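Local coordinates for uncharacterized protein (Bacteroides dorei DSM 17855, PDB 5TGF), which is of unconfirmed function but probably acts as a serine hydrolase of the beta-lactamase family and can bind calcium, at residues E173-A176 against G180-H183; K215-N220 against E227-E232. All blocks are in the same frame, centred on the assembly; numbering follows the deposited sequence. Where two conformers were deposited one is given.

In the fold
Both contacts belong to the helical part of this beta-lactamase-like fold. They follow each other along the chain: interaction 1 closes before interaction 2 opens. Their centres lie about 15 Å apart, and each is about 16 Å from the centre of the chain. Interaction 1 ends helix 167-179 and starts the loop toward helix 198-201. Interaction 2 joins the end of helix 207-218 to the start of helix 231-238. The two meet where I228 CG2 packs 4.0 Å from I175 CD1. Helix 60-74 is their common neighbour, touched by L174 and I175 in the first and by I217 and L229 in the second. Near its start lies a possible, unconfirmed SxxK pattern, as in serine beta-lactamases.

Interaction 1: residues E173-A176 against G180-H183; sequences ELIA and GMTH
This is a helix-ending contact, mostly buried, in which A176 and I175, near the end of helix 167-179, meet G180 and M181 of the loop that follows. Its polar link is a backbone bond. M181 N gives its hydrogen to A176 O at 2.8 Å. The bond is bent, with an angle of 145° at the hydrogen, and the donor is tilted 27° from the carbonyl plane. G180 makes the turn with a positive phi.

The side chain of M181, a selenomethionine, then comes back over the helix end. Its CB lies 3.9 Å from A176 CB, so the methyl of A176 packs beside the root of the longer chain. A176 CB is also 3.7 Å from M181 O. Further out, M181 SE lies 4.1 Å from A176 CA and 4.2 Å from I175 CG2. M181 sets CG beside its own backbone N (chi1 -67°), which carries the selenium across the helix end to I175 CG2. I175 runs alongside M181.

F171, earlier in the same helix, touches both A176 and M181. I175 also packs on V67 of helix 60-74. Beyond the turn, D209 accepts bonds from the backbone N of T182 and of H183. With G180 as the C-prime residue, the bond from M181 N to A176 O is the six-to-one bond of a Schellman motif, which ends helix 167-179.

Interaction 2: residues K215-N220 against E227-E232; sequences KMIYHN and EILKPE
A single water ties N220 to L229 where their carbonyl groups converge on it. Water 1 donates to N220 O at 2.8 Å and to L229 O at 2.6 Å. The two oxygens are 3.9 Å apart, and the water sits at the corner and gives one hydrogen to each.

Beside this bridge, the amide of N220 lies by CA and CB of P231. The N220 side chain runs across that of P231. The 3.2 Å approach of N220 ND2 to P231 CB is doubtful, because N220 was deposited in two conformers.

The buried half is apolar. M216, a selenomethionine, holds CG anti to its backbone N (chi1 -174°), and its chain then bends at chi2 and chi3. M216 CG meets I228 CB at 3.9 Å. The selenium turns to the other neighbour, with M216 SE 3.8 Å from L229 CD1. That same methyl, L229 CD1, also receives I217 CD1 at 4.1 Å, so it is shared by two residues of helix 207-218.

L229 continues onto A66 and A70 of helix 60-74, while I228 packs on L179 of helix 167-179. D73 OD2 accepts a bond from K230 N, just before helix 231-238. K230 is the N-cap residue of that helix. N220, with positive phi, is the C-prime residue of the Schellman motif that ends helix 207-218. The contact thus brings together a Schellman-ended helix and the start of the next helix, joined by a short two-stranded antiparallel hairpin, strands 222-223 and 226-227, in this beta-lactamase-like domain.

Interaction 1: residues E173-A176 against G180-H183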
loop_
_atom_site.group_PDB
_atom_site.type_symbol
_atom_site.label_atom_id
_atom_site.label_comp_id
_atom_site.label_asym_id
_atom_site.label_seq_id
_atom_site.Cartn_x
_atom_site.Cartn_y
_atom_site.Cartn_z
ATOM N N GLU A 173 10.734 3.320 14.377
ATOM C CA GLU A 173 10.594 2.797 15.746
ATOM C C GLU A 173 9.644 1.581 15.801
ATOM O O GLU A 173 9.991 0.543 16.378
ATOM C CB GLU A 173 10.141 3.892 16.699
ATOM C CG GLU A 173 9.876 3.387 18.116
ATOM C CD GLU A 173 9.100 4.372 18.980
ATOM O OE1 GLU A 173 8.925 5.548 18.572
ATOM O OE2 GLU A 173 8.653 3.961 20.083
ATOM N N LEU A 174 8.494 1.692 15.149
ATOM C CA LEU A 174 7.381 0.755 15.333
ATOM C C LEU A 174 7.314 -0.404 14.326
ATOM O O LEU A 174 6.711 -1.432 14.614
ATOM C CB LEU A 174 6.058 1.530 15.271
ATOM C CG LEU A 174 5.839 2.587 16.339
ATOM C CD1 LEU A 174 4.487 3.239 16.165
ATOM C CD2 LEU A 174 5.956 1.989 17.739
ATOM N N ILE A 175 7.883 -0.217 13.133
ATOM C CA ILE A 175 7.835 -1.245 12.121
ATOM C C ILE A 175 9.226 -1.668 11.631
ATOM O O ILE A 175 9.546 -2.865 11.614
ATOM C CB ILE A 175 6.947 -0.812 10.930
ATOM C CG1 ILE A 175 5.512 -0.438 11.377
ATOM C CG2 ILE A 175 6.951 -1.860 9.825
ATOM C CD1 ILE A 175 4.663 -1.574 11.909
ATOM N N ALA A 176 10.035 -0.725 11.144
ATOM C CA ALA A 176 11.281 -1.099 10.458
ATOM C C ALA A 176 12.329 -1.733 11.404
ATOM O O ALA A 176 12.859 -2.806 11.119
ATOM C CB ALA A 176 11.888 0.081 9.720
ATOM N N GLY A 180 13.756 -5.569 11.411
ATOM C CA GLY A 180 15.049 -5.592 10.778
ATOM C C GLY A 180 15.057 -5.092 9.337
ATOM O O GLY A 180 15.896 -5.512 8.531
HETATM N N MSE A 181 14.127 -4.188 9.009
HETATM C CA MSE A 181 14.145 -3.507 7.724
HETATM C C MSE A 181 15.195 -2.400 7.828
HETATM O O MSE A 181 15.009 -1.456 8.579
HETATM C CB MSE A 181 12.769 -2.920 7.402
HETATM C CG MSE A 181 11.702 -4.005 7.161
HETATM SE SE MSE A 181 9.935 -3.121 7.212
HETATM C CE MSE A 181 9.920 -2.289 5.443
ATOM N N THR A 182 16.289 -2.496 7.100
ATOM C CA THR A 182 17.388 -1.519 7.319
ATOM C C THR A 182 17.633 -0.528 6.217
ATOM O O THR A 182 18.496 0.352 6.371
ATOM C CB THR A 182 18.719 -2.229 7.608
ATOM O OG1 THR A 182 18.992 -3.140 6.557
ATOM C CG2 THR A 182 18.614 -2.959 8.964
ATOM N N HIS A 183 16.900 -0.621 5.114
ATOM C CA HIS A 183 17.116 0.294 4.012
ATOM C C HIS A 183 15.804 0.912 3.518
ATOM O O HIS A 183 15.647 1.114 2.327
ATOM C CB HIS A 183 17.798 -0.458 2.854
ATOM C CG HIS A 183 19.139 -1.017 3.206
ATOM N ND1 HIS A 183 19.343 -2.355 3.458
ATOM C CD2 HIS A 183 20.339 -0.413 3.386
ATOM C CE1 HIS A 183 20.614 -2.555 3.770
ATOM N NE2 HIS A 183 21.234 -1.392 3.754
#

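Interaction 2: residues K215-N220 against E227-E232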
loop_
_atom_site.group_PDB
_atom_site.type_symbol
_atom_site.label_atom_id
_atom_site.label_comp_id
_atom_site.label_asym_id
_atom_site.label_seq_id
_atom_site.Cartn_x
_atom_site.Cartn_y
_atom_site.Cartn_z
ATOM N N LYS A 215 5.862 -10.895 5.659
ATOM C CA LYS A 215 5.904 -12.035 6.585
ATOM C C LYS A 215 5.161 -11.702 7.878
ATOM O O LYS A 215 4.333 -12.494 8.357
ATOM C CB LYS A 215 7.348 -12.429 6.885
ATOM C CG LYS A 215 7.499 -13.687 7.748
ATOM C CD LYS A 215 8.936 -13.970 8.159
ATOM C CE LYS A 215 8.990 -15.249 9.014
ATOM N NZ LYS A 215 10.367 -15.550 9.483
HETATM N N MSE A 216 5.448 -10.538 8.449
HETATM C CA MSE A 216 4.730 -10.043 9.612
HETATM C C MSE A 216 3.244 -10.003 9.387
HETATM O O MSE A 216 2.473 -10.435 10.246
HETATM C CB MSE A 216 5.288 -8.679 10.032
HETATM C CG MSE A 216 4.659 -8.170 11.339
HETATM SE SE MSE A 216 3.086 -7.025 11.002
HETATM C CE MSE A 216 3.964 -5.526 10.063
ATOM N N ILE A 217 2.797 -9.414 8.271
ATOM C CA ILE A 217 1.379 -9.324 7.994
ATOM C C ILE A 217 0.767 -10.718 7.832
ATOM O O ILE A 217 -0.355 -10.966 8.297
ATOM C CB ILE A 217 1.122 -8.466 6.704
ATOM C CG1 ILE A 217 1.522 -7.012 6.961
ATOM C CG2 ILE A 217 -0.325 -8.488 6.296
ATOM C CD1 ILE A 217 0.664 -6.262 7.962
ATOM N N TYR A 218 1.472 -11.582 7.118
ATOM C CA TYR A 218 1.025 -12.952 6.849
ATOM C C TYR A 218 0.809 -13.736 8.152
ATOM O O TYR A 218 -0.067 -14.595 8.222
ATOM C CB TYR A 218 2.030 -13.695 5.960
ATOM C CG TYR A 218 1.541 -15.097 5.608
ATOM C CD1 TYR A 218 0.619 -15.285 4.588
ATOM C CD2 TYR A 218 1.998 -16.226 6.298
ATOM C CE1 TYR A 218 0.120 -16.546 4.277
ATOM C CE2 TYR A 218 1.537 -17.499 5.966
ATOM C CZ TYR A 218 0.579 -17.633 4.956
ATOM O OH TYR A 218 0.096 -18.855 4.567
ATOM N N HIS A 219 1.616 -13.459 9.159
ATOM C CA HIS A 219 1.445 -14.054 10.472
ATOM C C HIS A 219 0.587 -13.211 11.428
ATOM O O HIS A 219 0.747 -13.271 12.666
ATOM C CB HIS A 219 2.813 -14.370 11.055
ATOM C CG HIS A 219 3.538 -15.443 10.311
ATOM N ND1 HIS A 219 3.142 -16.759 10.339
ATOM C CD2 HIS A 219 4.607 -15.393 9.485
ATOM C CE1 HIS A 219 3.942 -17.477 9.574
ATOM N NE2 HIS A 219 4.844 -16.673 9.048
ATOM N N ASN A 220 -0.368 -12.459 10.862
ATOM C CA ASN A 220 -1.365 -11.755 11.663
ATOM C C ASN A 220 -0.703 -10.828 12.686
ATOM O O ASN A 220 -1.203 -10.656 13.799
ATOM C CB ASN A 220 -2.296 -12.766 12.352
ATOM C CG ASN A 220 -3.718 -12.253 12.497
ATOM O OD1 ASN A 220 -4.214 -11.487 11.671
ATOM N ND2 ASN A 220 -4.397 -12.709 13.531
ATOM N N GLU A 227 4.771 -9.109 19.224
ATOM C CA GLU A 227 3.529 -8.670 18.621
ATOM C C GLU A 227 3.752 -7.292 17.988
ATOM O O GLU A 227 3.731 -6.279 18.671
ATOM C CB GLU A 227 2.430 -8.595 19.681
ATOM C CG GLU A 227 1.035 -8.487 19.101
ATOM C CD GLU A 227 -0.063 -8.822 20.111
ATOM O OE1 GLU A 227 -0.413 -7.911 20.881
ATOM O OE2 GLU A 227 -0.569 -9.980 20.133
ATOM N N ILE A 228 3.962 -7.257 16.683
ATOM C CA ILE A 228 4.261 -5.981 16.003
ATOM C C ILE A 228 2.959 -5.215 15.760
ATOM O O ILE A 228 2.871 -4.010 15.992
ATOM C CB ILE A 228 5.029 -6.225 14.683
ATOM C CG1 ILE A 228 6.282 -7.059 14.945
ATOM C CG2 ILE A 228 5.346 -4.893 13.998
ATOM C CD1 ILE A 228 7.227 -6.422 15.933
ATOM N N LEU A 229 1.935 -5.935 15.337
ATOM C CA LEU A 229 0.573 -5.436 15.313
ATOM C C LEU A 229 -0.322 -6.437 16.035
ATOM O O LEU A 229 -0.099 -7.642 15.961
ATOM C CB LEU A 229 0.099 -5.299 13.847
ATOM C CG LEU A 229 0.775 -4.166 13.047
ATOM C CD1 LEU A 229 0.399 -4.332 11.570
ATOM C CD2 LEU A 229 0.376 -2.797 13.608
ATOM N N LYS A 230 -1.378 -5.943 16.658
ATOM C CA LYS A 230 -2.383 -6.837 17.221
ATOM C C LYS A 230 -3.166 -7.575 16.138
ATOM O O LYS A 230 -3.425 -7.020 15.060
ATOM C CB LYS A 230 -3.334 -6.045 18.084
ATOM C CG LYS A 230 -2.683 -5.475 19.310
ATOM C CD LYS A 230 -3.745 -5.182 20.339
ATOM C CE LYS A 230 -3.166 -4.393 21.502
ATOM N NZ LYS A 230 -3.678 -3.002 21.458
ATOM N N PRO A 231 -3.534 -8.838 16.392
ATOM C CA PRO A 231 -4.267 -9.606 15.391
ATOM C C PRO A 231 -5.509 -8.904 14.904
ATOM O O PRO A 231 -5.783 -8.914 13.687
ATOM C CB PRO A 231 -4.647 -10.898 16.136
ATOM C CG PRO A 231 -3.650 -11.021 17.227
ATOM C CD PRO A 231 -3.325 -9.614 17.638
ATOM N N GLU A 232 -6.233 -8.242 15.813
ATOM C CA GLU A 232 -7.445 -7.519 15.418
ATOM C C GLU A 232 -7.173 -6.352 14.471
ATOM O O GLU A 232 -8.005 -5.996 13.648
ATOM C CB GLU A 232 -8.229 -7.007 16.634
ATOM C CG GLU A 232 -7.429 -6.168 17.605
ATOM C CD GLU A 232 -6.842 -6.992 18.757
ATOM O OE1 GLU A 232 -6.540 -8.207 18.567
ATOM O OE2 GLU A 232 -6.648 -6.388 19.837
HETATM O O HOH W 1 -0.042 -10.243 16.332
#